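PDB 2Z6V: putative uncharacterized protein from Mycobacterium avium, which probably acts as a sulfotransferase, moving a sulfuryl group from the donor PAPS to an acceptor whose identity is not established. Local coordinates for residues L217-D222 and M312-D317; F193-D198 and P250-H255; H255-L260 and R323-D328; S203-L208 and R212-L217. All blocks are in the same frame, centred on the assembly; numbering follows the deposited sequence.

From the N terminus, residues 193-198 open interaction 2, which closes some fifty residues later on 250-255, the loop after strand 244-248. Inside that span interaction 4 makes a short local closure, folding 203-208 back on helix 212-219. Leu217 ends interaction 4 and begins the segment of interaction 1, which runs on to helix 301-326 and so crosses interaction 2. His255 likewise joins interaction 2 to interaction 3, whose loop closes at the C-terminal end of helix 301-326 and crosses that of interaction 1. Interactions 1, 2 and 4 lie beside the bound palmitic acid; interaction 3 ties helix 256-262 to helix 301-326 at the surface.

Interaction 1. Residues L217-D222 and M312-D317; sequences LFDEAD and MRYHVD. With PLM (palmitic acid), chain C.
Phe218 lies against Tyr314, and the two rings carry most of this contact. The closest pair is Phe218 CD2 to Tyr314 CG at 3.4 Å. CD2 sits over one face of the tyrosine ring, displaced toward its rim, while Tyr314 CD1 comes in the plane of the phenylalanine ring at its edge. With the planes 55° apart and the centroids 4.9 Å apart, the pair is neither stacked nor T-shaped. Both side chains put CG anti to the carbonyl carbon (chi1 -76° in each), which directs the rings into the gap between their helices. Farther along, Phe218 CZ is 4.0 Å from His315 CE1, which lies at the edge of the phenylalanine ring.

The polar part involves the exposed Asp219. Tyr314 OH donates to Asp219 OD1 in a very short bond of 2.5 Å. The carboxylate oxygen meets the end of the tyrosine near its ring plane, while Phe218 takes a face of that ring.

One shell out, Trp310 meets both aromatic rings, nearly parallel to Phe218. Phe218 O is hydrogen-bonded to Arg318 NH2, and His315 ND1 to Gln311 O, which helps fix how the imidazole is turned beside the palmitic acid; the modelled approach of its other nitrogen to the lipid tail is doubtful.

Within the alpha/beta sulfotransferase fold, the contact sets the C-terminal end of helix 212-219 against helix 301-326, close to the bound lipid. On the latter helix, Met312 and Val316 pack instead on Phe399 of helix 392-405, and Met312 also touches helix 275-285.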
# COMPACT_ATOMS: atom_id res chain seq x y z
N LEU A 217 13.53 -6.44 5.38
CA LEU A 217 12.84 -6.07 4.16
C LEU A 217 13.62 -5.07 3.32
O LEU A 217 13.82 -5.28 2.13
CB LEU A 217 11.47 -5.49 4.50
CG LEU A 217 10.55 -5.23 3.30
CD1 LEU A 217 10.18 -6.56 2.63
CD2 LEU A 217 9.31 -4.50 3.78
N PHE A 218 14.07 -4.00 3.95
CA PHE A 218 14.80 -2.95 3.26
C PHE A 218 16.25 -3.28 2.89
O PHE A 218 16.72 -2.90 1.82
CB PHE A 218 14.79 -1.67 4.11
CG PHE A 218 13.49 -0.93 4.09
CD1 PHE A 218 12.30 -1.58 3.80
CD2 PHE A 218 13.45 0.43 4.39
CE1 PHE A 218 11.08 -0.88 3.80
CE2 PHE A 218 12.24 1.14 4.40
CZ PHE A 218 11.05 0.48 4.11
N ASP A 219 16.96 -3.99 3.77
CA ASP A 219 18.37 -4.30 3.54
C ASP A 219 18.74 -5.70 3.06
O ASP A 219 19.86 -5.89 2.59
CB ASP A 219 19.19 -3.99 4.79
CG ASP A 219 19.04 -2.54 5.24
OD1 ASP A 219 18.89 -1.65 4.37
OD2 ASP A 219 19.10 -2.29 6.46
N GLU A 220 17.83 -6.66 3.17
CA GLU A 220 18.16 -8.03 2.76
C GLU A 220 17.21 -8.68 1.76
O GLU A 220 17.65 -9.29 0.79
CB GLU A 220 18.24 -8.93 3.98
CG GLU A 220 19.43 -8.67 4.88
CD GLU A 220 19.41 -9.56 6.11
OE1 GLU A 220 18.64 -9.28 7.05
OE2 GLU A 220 20.16 -10.56 6.12
N ALA A 221 15.92 -8.56 2.02
CA ALA A 221 14.92 -9.18 1.15
C ALA A 221 15.12 -8.90 -0.34
O ALA A 221 15.35 -7.76 -0.76
CB ALA A 221 13.53 -8.74 1.58
N ASP A 222 15.04 -9.96 -1.13
CA ASP A 222 15.15 -9.84 -2.58
C ASP A 222 13.72 -9.55 -2.97
O ASP A 222 12.84 -10.38 -2.78
CB ASP A 222 15.58 -11.17 -3.18
CG ASP A 222 15.76 -11.10 -4.68
OD1 ASP A 222 14.86 -10.57 -5.36
OD2 ASP A 222 16.80 -11.58 -5.17
N MET A 312 11.78 6.74 6.61
CA MET A 312 11.61 7.84 5.68
C MET A 312 12.87 8.04 4.83
O MET A 312 12.77 8.35 3.65
CB MET A 312 11.27 9.13 6.42
CG MET A 312 9.84 9.15 6.94
SD MET A 312 8.64 8.86 5.62
CE MET A 312 7.65 10.35 5.67
N ARG A 313 14.04 7.87 5.43
CA ARG A 313 15.29 8.05 4.69
C ARG A 313 15.29 7.17 3.43
O ARG A 313 15.65 7.64 2.35
CB ARG A 313 16.49 7.71 5.57
CG ARG A 313 17.82 7.85 4.85
CD ARG A 313 18.99 7.98 5.82
NE ARG A 313 19.05 6.89 6.79
CZ ARG A 313 19.24 5.61 6.48
NH1 ARG A 313 19.37 5.24 5.21
NH2 ARG A 313 19.30 4.69 7.44
N TYR A 314 14.88 5.92 3.56
CA TYR A 314 14.82 5.02 2.42
C TYR A 314 13.77 5.48 1.41
O TYR A 314 13.95 5.31 0.21
CB TYR A 314 14.48 3.60 2.86
CG TYR A 314 15.61 2.84 3.51
CD1 TYR A 314 16.04 3.16 4.80
CD2 TYR A 314 16.22 1.78 2.86
CE1 TYR A 314 17.04 2.42 5.42
CE2 TYR A 314 17.22 1.04 3.46
CZ TYR A 314 17.62 1.36 4.74
OH TYR A 314 18.58 0.58 5.35
N HIS A 315 12.68 6.05 1.91
CA HIS A 315 11.63 6.50 1.01
C HIS A 315 12.02 7.66 0.11
O HIS A 315 11.40 7.86 -0.92
CB HIS A 315 10.37 6.88 1.80
CG HIS A 315 9.55 5.69 2.23
ND1 HIS A 315 9.93 4.86 3.26
CD2 HIS A 315 8.39 5.19 1.75
CE1 HIS A 315 9.03 3.91 3.41
NE2 HIS A 315 8.09 4.08 2.50
N VAL A 316 13.04 8.43 0.50
CA VAL A 316 13.48 9.55 -0.34
C VAL A 316 14.76 9.25 -1.10
O VAL A 316 14.87 9.58 -2.28
CB VAL A 316 13.67 10.87 0.47
CG1 VAL A 316 12.34 11.32 1.05
CG2 VAL A 316 14.72 10.68 1.56
N ASP A 317 15.73 8.60 -0.45
CA ASP A 317 16.99 8.29 -1.12
C ASP A 317 16.90 7.20 -2.17
O ASP A 317 17.53 7.31 -3.23
CB ASP A 317 18.08 7.94 -0.10
CG ASP A 317 18.37 9.08 0.87
OD1 ASP A 317 18.18 10.27 0.51
OD2 ASP A 317 18.80 8.78 2.01
C1 PLM C . 5.23 -0.18 9.01
O1 PLM C . 6.32 -0.18 9.63
O2 PLM C . 4.49 -1.17 8.83
C2 PLM C . 4.75 1.15 8.43
C3 PLM C . 5.86 1.83 7.62
C4 PLM C . 5.37 3.10 6.91
C5 PLM C . 4.25 2.79 5.91
C6 PLM C . 2.89 2.65 6.60
C7 PLM C . 1.87 2.04 5.64
C8 PLM C . 2.14 0.55 5.44
C9 PLM C . 1.92 0.16 3.98
CA PLM C . 0.55 0.63 3.48
CB PLM C . 0.52 0.70 1.95
CC PLM C . 1.64 1.60 1.45
CD PLM C . 2.98 0.85 1.43
CE PLM C . 4.18 1.80 1.44
CF PLM C . 4.22 2.58 2.76
CG PLM C . 5.48 3.43 2.87

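Interaction 2. Residues F193-D198 and P250-H255; sequences FIHNQD and PSHSVH. With PLM (palmitic acid), chain C.
His252, the residue that meets His195 across this contact, has both ring nitrogens engaged: ND1 with Tyr227 OH and NE2 with Asp191 OD2. Nearby, each carboxylate oxygen of Asp198 is gripped twice, OD1 by Arg87 and Ser50, OD2 by Ser225 and Thr226. His195 is held through NE2, which is hydrogen-bonded to Gln230 OE1. With both nitrogens of His252 and NE2 of His195 engaged elsewhere, the imidazoles meet through carbon, His195 CE1 lying 3.9 Å from His252 CE1. The rings are almost perpendicular, at 82°, but they approach obliquely, with centroids 5.6 Å apart, and form neither a stack nor an edge-to-face pair. No hydrogen bond links the two segments. His195 starts toward its partner with CG anti to the carbonyl carbon (chi1 -73°), which turns the ring from helix 192-195 toward the loop 250-255.

Other bonds are internal. Gln197 NE2 donates to Phe193 O at 2.8 Å, meeting a lone pair in the carbonyl plane. In 250-255 the backbone closes on itself, His255 N bonding to Ser251 O at 3.0 Å. Pro250 and Ser251 border the hydrocarbon chain of the palmitic acid, though their shortest modelled approaches to it are doubtful.

The contact joins helix 192-195 to the loop between strand 244-248 and helix 256-262, in the buried interior beside the lipid. Chemically, the two histidines share van der Waals contact rather than a proton, and the polar groups around them, more than any bond between them, set how each ring is turned.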
# COMPACT_ATOMS: atom_id res chain seq x y z
N PHE A 193 -1.29 -4.71 -0.39
CA PHE A 193 -2.13 -5.86 -0.12
C PHE A 193 -2.03 -6.99 -1.12
O PHE A 193 -2.81 -7.95 -1.06
CB PHE A 193 -3.57 -5.39 0.08
CG PHE A 193 -3.68 -4.34 1.13
CD1 PHE A 193 -3.34 -4.63 2.45
CD2 PHE A 193 -3.97 -3.02 0.78
CE1 PHE A 193 -3.28 -3.62 3.40
CE2 PHE A 193 -3.92 -2.01 1.73
CZ PHE A 193 -3.57 -2.31 3.05
N ILE A 194 -1.09 -6.87 -2.05
CA ILE A 194 -0.80 -7.93 -3.00
C ILE A 194 0.55 -8.42 -2.47
O ILE A 194 0.75 -9.61 -2.25
CB ILE A 194 -0.60 -7.43 -4.45
CG1 ILE A 194 -1.95 -7.31 -5.15
CG2 ILE A 194 0.29 -8.40 -5.22
CD1 ILE A 194 -1.83 -6.73 -6.53
N HIS A 195 1.43 -7.46 -2.21
CA HIS A 195 2.77 -7.72 -1.69
C HIS A 195 2.82 -8.49 -0.36
O HIS A 195 3.64 -9.38 -0.19
CB HIS A 195 3.54 -6.40 -1.54
CG HIS A 195 3.97 -5.78 -2.83
ND1 HIS A 195 5.01 -4.88 -2.92
CD2 HIS A 195 3.48 -5.91 -4.09
CE1 HIS A 195 5.16 -4.49 -4.17
NE2 HIS A 195 4.24 -5.10 -4.90
N ASN A 196 1.97 -8.13 0.59
CA ASN A 196 1.99 -8.81 1.88
C ASN A 196 1.70 -10.30 1.71
O ASN A 196 1.97 -11.10 2.61
CB ASN A 196 1.00 -8.16 2.85
CG ASN A 196 -0.44 -8.41 2.49
OD1 ASN A 196 -0.74 -8.87 1.38
ND2 ASN A 196 -1.35 -8.11 3.41
N GLN A 197 1.17 -10.68 0.54
CA GLN A 197 0.88 -12.09 0.26
C GLN A 197 2.17 -12.85 -0.04
O GLN A 197 2.16 -14.08 -0.22
CB GLN A 197 -0.08 -12.21 -0.92
CG GLN A 197 -1.51 -11.77 -0.63
CD GLN A 197 -2.36 -11.70 -1.88
OE1 GLN A 197 -2.37 -12.63 -2.69
NE2 GLN A 197 -3.09 -10.60 -2.04
N ASP A 198 3.28 -12.13 -0.12
CA ASP A 198 4.57 -12.76 -0.35
C ASP A 198 5.42 -12.45 0.87
O ASP A 198 6.62 -12.71 0.91
CB ASP A 198 5.23 -12.22 -1.62
CG ASP A 198 6.52 -12.96 -1.96
OD1 ASP A 198 6.50 -14.22 -2.01
OD2 ASP A 198 7.55 -12.29 -2.18
N PRO A 250 3.32 3.73 -1.42
CA PRO A 250 4.47 4.56 -1.04
C PRO A 250 5.83 3.85 -1.12
O PRO A 250 6.74 4.35 -1.78
CB PRO A 250 4.12 5.01 0.37
CG PRO A 250 2.63 5.16 0.31
CD PRO A 250 2.19 3.94 -0.49
N SER A 251 5.96 2.70 -0.46
CA SER A 251 7.24 1.98 -0.46
C SER A 251 7.71 1.48 -1.83
O SER A 251 8.74 0.80 -1.91
CB SER A 251 7.23 0.82 0.55
OG SER A 251 6.14 -0.06 0.34
N HIS A 252 6.98 1.79 -2.89
CA HIS A 252 7.43 1.41 -4.23
C HIS A 252 8.72 2.22 -4.40
O HIS A 252 9.64 1.81 -5.12
CB HIS A 252 6.43 1.85 -5.31
CG HIS A 252 5.41 0.81 -5.65
ND1 HIS A 252 5.73 -0.51 -5.86
CD2 HIS A 252 4.08 0.92 -5.90
CE1 HIS A 252 4.64 -1.17 -6.23
NE2 HIS A 252 3.63 -0.33 -6.26
N SER A 253 8.78 3.36 -3.73
CA SER A 253 9.95 4.24 -3.78
C SER A 253 11.16 3.51 -3.21
O SER A 253 12.26 3.57 -3.75
CB SER A 253 9.68 5.50 -2.97
OG SER A 253 9.23 5.18 -1.66
N VAL A 254 10.96 2.83 -2.09
CA VAL A 254 12.02 2.08 -1.45
C VAL A 254 12.48 0.96 -2.38
O VAL A 254 13.68 0.81 -2.65
CB VAL A 254 11.53 1.47 -0.12
CG1 VAL A 254 12.63 0.67 0.52
CG2 VAL A 254 11.06 2.59 0.81
N HIS A 255 11.53 0.19 -2.88
CA HIS A 255 11.82 -0.93 -3.76
C HIS A 255 11.82 -0.55 -5.24
O HIS A 255 11.60 -1.40 -6.11
CB HIS A 255 10.79 -2.04 -3.53
CG HIS A 255 10.52 -2.33 -2.09
ND1 HIS A 255 11.52 -2.67 -1.20
CD2 HIS A 255 9.37 -2.31 -1.37
CE1 HIS A 255 11.00 -2.85 -0.00
NE2 HIS A 255 9.70 -2.64 -0.08
C1 PLM C . 5.23 -0.18 9.01
O1 PLM C . 6.32 -0.18 9.63
O2 PLM C . 4.49 -1.17 8.83
C2 PLM C . 4.75 1.15 8.43
C3 PLM C . 5.86 1.83 7.62
C4 PLM C . 5.37 3.10 6.91
C5 PLM C . 4.25 2.79 5.91
C6 PLM C . 2.89 2.65 6.60
C7 PLM C . 1.87 2.04 5.64
C8 PLM C . 2.14 0.55 5.44
C9 PLM C . 1.92 0.16 3.98
CA PLM C . 0.55 0.63 3.48
CB PLM C . 0.52 0.70 1.95
CC PLM C . 1.64 1.60 1.45
CD PLM C . 2.98 0.85 1.43
CE PLM C . 4.18 1.80 1.44
CF PLM C . 4.22 2.58 2.76
CG PLM C . 5.48 3.43 2.87

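Interaction 3. Residues H255-L260 and R323-D328; sequences HIEALL and RERIGD
Glu257 and Arg325 form a salt bridge between two helices of the alpha/beta sulfotransferase fold. Helix 256-262 lies on the crossover from strand 244-248 to strand 267-272, and helix 301-326 leads to strand 331-335 at one border of the parallel sheet. A single guanidinium nitrogen serves both carboxylate oxygens: Arg325 NH2 is 2.6 Å from Glu257 OE1 and donates to Glu257 OE2 at 2.9 Å. The bond to OE2 is fairly straight, 155° at the hydrogen, and uses the syn lone pair of that oxygen. OE2 lies in the guanidinium plane, at its edge, whereas OE1 approaches obliquely; the carboxylate is twisted 54° from the guanidinium, so the two do not make a flat paired bridge. A bend at chi2 carries the Glu257 carboxylate to the arginine, which arrives from the opposite direction.

Several backbone N-H groups close regular helical turns. Leu259 N reaches the carbonyl of His255, the N-cap residue, and Gly327 N closes the last turn of helix 301-326 on Arg323 O at 2.8 Å. Gly327 then leaves the helix with a positive phi, at backbone angles where a side chain would be jammed against the preceding carbonyl O. Arg323 is modelled with its guanidinium edge on Asp328 OD1, a salt bridge whose oxygen is less surely placed.

Ile256 and Ile326 both rest on Phe331 of strand 331-335, which brings the apolar side of the contact onto the sheet. Beside the ion pair, Leu260 and Ile326 reach toward each other tip to tip, with Leu260 CD1 4.1 Å from Ile326 CD1.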
# COMPACT_ATOMS: atom_id res chain seq x y z
N HIS A 255 11.53 0.19 -2.88
CA HIS A 255 11.82 -0.93 -3.76
C HIS A 255 11.82 -0.55 -5.24
O HIS A 255 11.60 -1.40 -6.11
CB HIS A 255 10.79 -2.04 -3.53
CG HIS A 255 10.52 -2.33 -2.09
ND1 HIS A 255 11.52 -2.67 -1.20
CD2 HIS A 255 9.37 -2.31 -1.37
CE1 HIS A 255 11.00 -2.85 -0.00
NE2 HIS A 255 9.70 -2.64 -0.08
N ILE A 256 12.07 0.72 -5.55
CA ILE A 256 12.03 1.17 -6.94
C ILE A 256 12.91 0.39 -7.92
O ILE A 256 12.57 0.28 -9.11
CB ILE A 256 12.34 2.68 -7.06
CG1 ILE A 256 12.00 3.16 -8.48
CG2 ILE A 256 13.78 2.95 -6.68
CD1 ILE A 256 11.81 4.65 -8.59
N GLU A 257 14.01 -0.16 -7.44
CA GLU A 257 14.89 -0.94 -8.30
C GLU A 257 14.25 -2.25 -8.78
O GLU A 257 14.38 -2.62 -9.95
CB GLU A 257 16.22 -1.24 -7.60
CG GLU A 257 17.14 -0.03 -7.43
CD GLU A 257 17.22 0.86 -8.67
OE1 GLU A 257 17.03 0.33 -9.79
OE2 GLU A 257 17.49 2.08 -8.54
N ALA A 258 13.56 -2.96 -7.89
CA ALA A 258 12.92 -4.21 -8.27
C ALA A 258 11.70 -3.93 -9.16
O ALA A 258 11.40 -4.69 -10.08
CB ALA A 258 12.50 -4.99 -7.03
N LEU A 259 11.01 -2.83 -8.86
CA LEU A 259 9.84 -2.42 -9.63
C LEU A 259 10.27 -2.23 -11.09
O LEU A 259 9.70 -2.85 -12.00
CB LEU A 259 9.29 -1.11 -9.05
CG LEU A 259 8.03 -0.46 -9.64
CD1 LEU A 259 7.56 0.65 -8.73
CD2 LEU A 259 8.30 0.09 -11.02
N LEU A 260 11.29 -1.40 -11.32
CA LEU A 260 11.78 -1.13 -12.67
C LEU A 260 12.17 -2.40 -13.41
O LEU A 260 11.97 -2.51 -14.63
CB LEU A 260 12.97 -0.18 -12.61
CG LEU A 260 12.53 1.25 -12.31
CD1 LEU A 260 13.73 2.15 -12.09
CD2 LEU A 260 11.66 1.75 -13.46
N ARG A 323 16.38 8.23 -9.77
CA ARG A 323 16.10 9.39 -10.60
C ARG A 323 17.40 9.95 -11.18
O ARG A 323 17.44 10.38 -12.34
CB ARG A 323 15.39 10.47 -9.75
CG ARG A 323 15.28 11.83 -10.41
CD ARG A 323 14.46 12.77 -9.54
NE ARG A 323 14.36 14.11 -10.12
CZ ARG A 323 15.35 14.99 -10.14
NH1 ARG A 323 16.52 14.67 -9.62
NH2 ARG A 323 15.17 16.18 -10.70
N GLU A 324 18.45 9.95 -10.38
CA GLU A 324 19.73 10.45 -10.83
C GLU A 324 20.24 9.59 -11.99
O GLU A 324 20.85 10.08 -12.93
CB GLU A 324 20.74 10.44 -9.68
CG GLU A 324 22.15 10.84 -10.09
CD GLU A 324 23.09 11.03 -8.91
OE1 GLU A 324 23.20 10.11 -8.07
OE2 GLU A 324 23.73 12.10 -8.83
N ARG A 325 19.93 8.30 -11.92
CA ARG A 325 20.38 7.36 -12.93
C ARG A 325 19.56 7.33 -14.21
O ARG A 325 20.13 7.30 -15.30
CB ARG A 325 20.44 5.95 -12.33
CG ARG A 325 20.70 4.85 -13.34
CD ARG A 325 21.00 3.54 -12.65
NE ARG A 325 19.89 3.08 -11.81
CZ ARG A 325 18.78 2.53 -12.28
NH1 ARG A 325 18.63 2.34 -13.59
NH2 ARG A 325 17.82 2.16 -11.45
N ILE A 326 18.23 7.34 -14.08
CA ILE A 326 17.36 7.27 -15.26
C ILE A 326 16.79 8.59 -15.77
O ILE A 326 16.22 8.64 -16.87
CB ILE A 326 16.20 6.27 -15.01
CG1 ILE A 326 15.20 6.85 -14.00
CG2 ILE A 326 16.76 4.93 -14.51
CD1 ILE A 326 14.07 5.92 -13.66
N GLY A 327 16.93 9.67 -15.00
CA GLY A 327 16.44 10.97 -15.43
C GLY A 327 15.13 11.44 -14.82
O GLY A 327 14.25 10.64 -14.52
N ASP A 328 15.01 12.75 -14.64
CA ASP A 328 13.81 13.33 -14.06
C ASP A 328 12.58 13.12 -14.93
O ASP A 328 11.46 13.06 -14.43
CB ASP A 328 13.99 14.82 -13.83
CG ASP A 328 12.82 15.44 -13.10
OD1 ASP A 328 12.67 15.16 -11.89
OD2 ASP A 328 12.04 16.20 -13.72

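Interaction 4. Residues S203-L208 and R212-L217; sequences SWDSFL and RYARWL. With PLM (palmitic acid), chain C.
Tyr213 reaches back from helix 212-219, meeting Leu208 first, then Asp205, then Trp204. Its CB meets Leu208 CD1 at 3.4 Å, and the same methyl lies obliquely by Tyr213 CG. Next along the ring, Tyr213 CD2 is 3.9 Å from the backbone atom Asp205 N. Tyr213 CE2 then comes to 3.7 Å from Trp204 CB, which sits off-centre over the ring in a CH-pi contact. At the tip, Tyr213 OH passes Trp204 CD1 at 3.8 Å and finds its hydrogen bond beyond the two segments, with Gly201 N. CG stands anti to the backbone N (chi1 178°), which swings the phenol toward the preceding loop.

Trp204 answers with its five-membered ring, turning an edge toward the tyrosine face in an offset edge-to-face pair with planes 82° apart. Its indole NE1 is bonded to Asn196 O. Beside the tyrosine, Ala214 CB packs on the Asp205 carboxylate, 3.3 Å from Asp205 OD1.

The other carboxylate oxygen faces the ligand: Asp205 OD2 lies 2.6 Å from O1 of the palmitic acid, a distance at which one of the two acids probably holds a proton. The second ligand oxygen, O2, lies 2.6 Å from Ser206 N.

This is a loop segment folded back through a short linker on the following helix. The carboxyl end of the palmitic acid is met here by polar groups of 203-208 and by Gln311, while its chain runs on past Pro250 and Ser251. The buried lipid may mark where an acceptor would bind in this sulfotransferase fold, though the acceptor is not known.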
# COMPACT_ATOMS: atom_id res chain seq x y z
N SER A 203 3.81 -3.25 5.44
CA SER A 203 2.65 -3.21 6.33
C SER A 203 2.78 -4.16 7.51
O SER A 203 2.28 -3.87 8.60
CB SER A 203 1.36 -3.51 5.58
OG SER A 203 1.33 -4.83 5.08
N TRP A 204 3.44 -5.30 7.30
CA TRP A 204 3.60 -6.27 8.38
C TRP A 204 4.36 -5.68 9.57
O TRP A 204 4.08 -6.02 10.72
CB TRP A 204 4.34 -7.50 7.87
CG TRP A 204 3.50 -8.38 7.01
CD1 TRP A 204 3.72 -8.71 5.70
CD2 TRP A 204 2.28 -9.03 7.39
NE1 TRP A 204 2.72 -9.54 5.25
CE2 TRP A 204 1.82 -9.75 6.26
CE3 TRP A 204 1.54 -9.08 8.57
CZ2 TRP A 204 0.65 -10.51 6.28
CZ3 TRP A 204 0.36 -9.84 8.59
CH2 TRP A 204 -0.07 -10.54 7.45
N ASP A 205 5.31 -4.79 9.29
CA ASP A 205 6.12 -4.18 10.34
C ASP A 205 5.32 -3.31 11.31
O ASP A 205 5.74 -3.11 12.45
CB ASP A 205 7.24 -3.33 9.74
CG ASP A 205 8.14 -2.72 10.81
OD1 ASP A 205 8.89 -3.49 11.46
OD2 ASP A 205 8.07 -1.49 11.02
N SER A 206 4.18 -2.79 10.86
CA SER A 206 3.40 -1.95 11.75
C SER A 206 2.64 -2.82 12.75
O SER A 206 2.05 -2.31 13.70
CB SER A 206 2.43 -1.07 10.95
OG SER A 206 1.55 -1.85 10.17
N PHE A 207 2.67 -4.13 12.54
CA PHE A 207 2.01 -5.07 13.44
C PHE A 207 3.05 -5.76 14.30
O PHE A 207 2.73 -6.68 15.05
CB PHE A 207 1.22 -6.11 12.65
CG PHE A 207 -0.07 -5.60 12.10
CD1 PHE A 207 -1.19 -5.52 12.90
CD2 PHE A 207 -0.15 -5.16 10.78
CE1 PHE A 207 -2.39 -4.98 12.41
CE2 PHE A 207 -1.34 -4.62 10.28
CZ PHE A 207 -2.45 -4.53 11.09
N LEU A 208 4.31 -5.33 14.19
CA LEU A 208 5.39 -5.93 14.97
C LEU A 208 6.00 -4.89 15.92
O LEU A 208 6.18 -3.73 15.56
CB LEU A 208 6.46 -6.52 14.04
CG LEU A 208 5.91 -7.54 13.03
CD1 LEU A 208 7.03 -8.08 12.16
CD2 LEU A 208 5.21 -8.67 13.75
N ARG A 212 12.97 -5.54 13.37
CA ARG A 212 13.74 -6.58 12.70
C ARG A 212 13.16 -6.88 11.32
O ARG A 212 13.90 -6.93 10.34
CB ARG A 212 13.76 -7.87 13.53
CG ARG A 212 14.48 -9.01 12.80
CD ARG A 212 14.53 -10.31 13.58
NE ARG A 212 13.21 -10.80 13.95
CZ ARG A 212 12.92 -12.07 14.21
NH1 ARG A 212 13.87 -13.00 14.14
NH2 ARG A 212 11.68 -12.41 14.56
N TYR A 213 11.85 -7.07 11.24
CA TYR A 213 11.22 -7.36 9.96
C TYR A 213 11.48 -6.24 8.95
O TYR A 213 11.80 -6.51 7.79
CB TYR A 213 9.72 -7.59 10.11
CG TYR A 213 9.03 -7.84 8.79
CD1 TYR A 213 9.07 -9.09 8.18
CD2 TYR A 213 8.40 -6.80 8.10
CE1 TYR A 213 8.52 -9.30 6.91
CE2 TYR A 213 7.85 -6.99 6.84
CZ TYR A 213 7.92 -8.24 6.24
OH TYR A 213 7.42 -8.41 4.97
N ALA A 214 11.33 -4.99 9.38
CA ALA A 214 11.55 -3.85 8.49
C ALA A 214 13.00 -3.72 8.01
O ALA A 214 13.25 -3.30 6.88
CB ALA A 214 11.12 -2.55 9.18
N ARG A 215 13.96 -4.06 8.86
CA ARG A 215 15.36 -3.95 8.47
C ARG A 215 15.70 -5.05 7.49
O ARG A 215 16.53 -4.87 6.59
CB ARG A 215 16.28 -4.01 9.69
CG ARG A 215 16.10 -2.83 10.66
CD ARG A 215 17.15 -2.84 11.77
NE ARG A 215 18.42 -2.28 11.33
CZ ARG A 215 18.74 -0.99 11.38
NH1 ARG A 215 17.86 -0.10 11.85
NH2 ARG A 215 19.92 -0.58 10.92
N TRP A 216 15.03 -6.19 7.64
CA TRP A 216 15.27 -7.32 6.76
C TRP A 216 14.74 -6.98 5.39
O TRP A 216 15.41 -7.18 4.37
CB TRP A 216 14.55 -8.57 7.26
CG TRP A 216 14.52 -9.68 6.24
CD1 TRP A 216 15.56 -10.49 5.88
CD2 TRP A 216 13.40 -10.08 5.44
NE1 TRP A 216 15.16 -11.37 4.90
CE2 TRP A 216 13.84 -11.15 4.61
CE3 TRP A 216 12.07 -9.65 5.34
CZ2 TRP A 216 12.99 -11.79 3.69
CZ3 TRP A 216 11.22 -10.29 4.43
CH2 TRP A 216 11.69 -11.35 3.62
N LEU A 217 13.53 -6.44 5.38
CA LEU A 217 12.84 -6.07 4.16
C LEU A 217 13.62 -5.07 3.32
O LEU A 217 13.82 -5.28 2.13
CB LEU A 217 11.47 -5.49 4.50
CG LEU A 217 10.55 -5.23 3.30
CD1 LEU A 217 10.18 -6.56 2.63
CD2 LEU A 217 9.31 -4.50 3.78
C1 PLM C . 5.23 -0.18 9.01
O1 PLM C . 6.32 -0.18 9.63
O2 PLM C . 4.49 -1.17 8.83
C2 PLM C . 4.75 1.15 8.43
C3 PLM C . 5.86 1.83 7.62
C4 PLM C . 5.37 3.10 6.91
C5 PLM C . 4.25 2.79 5.91
C6 PLM C . 2.89 2.65 6.60
C7 PLM C . 1.87 2.04 5.64
C8 PLM C . 2.14 0.55 5.44
C9 PLM C . 1.92 0.16 3.98
CA PLM C . 0.55 0.63 3.48
CB PLM C . 0.52 0.70 1.95
CC PLM C . 1.64 1.60 1.45
CD PLM C . 2.98 0.85 1.43
CE PLM C . 4.18 1.80 1.44
CF PLM C . 4.22 2.58 2.76
CG PLM C . 5.48 3.43 2.87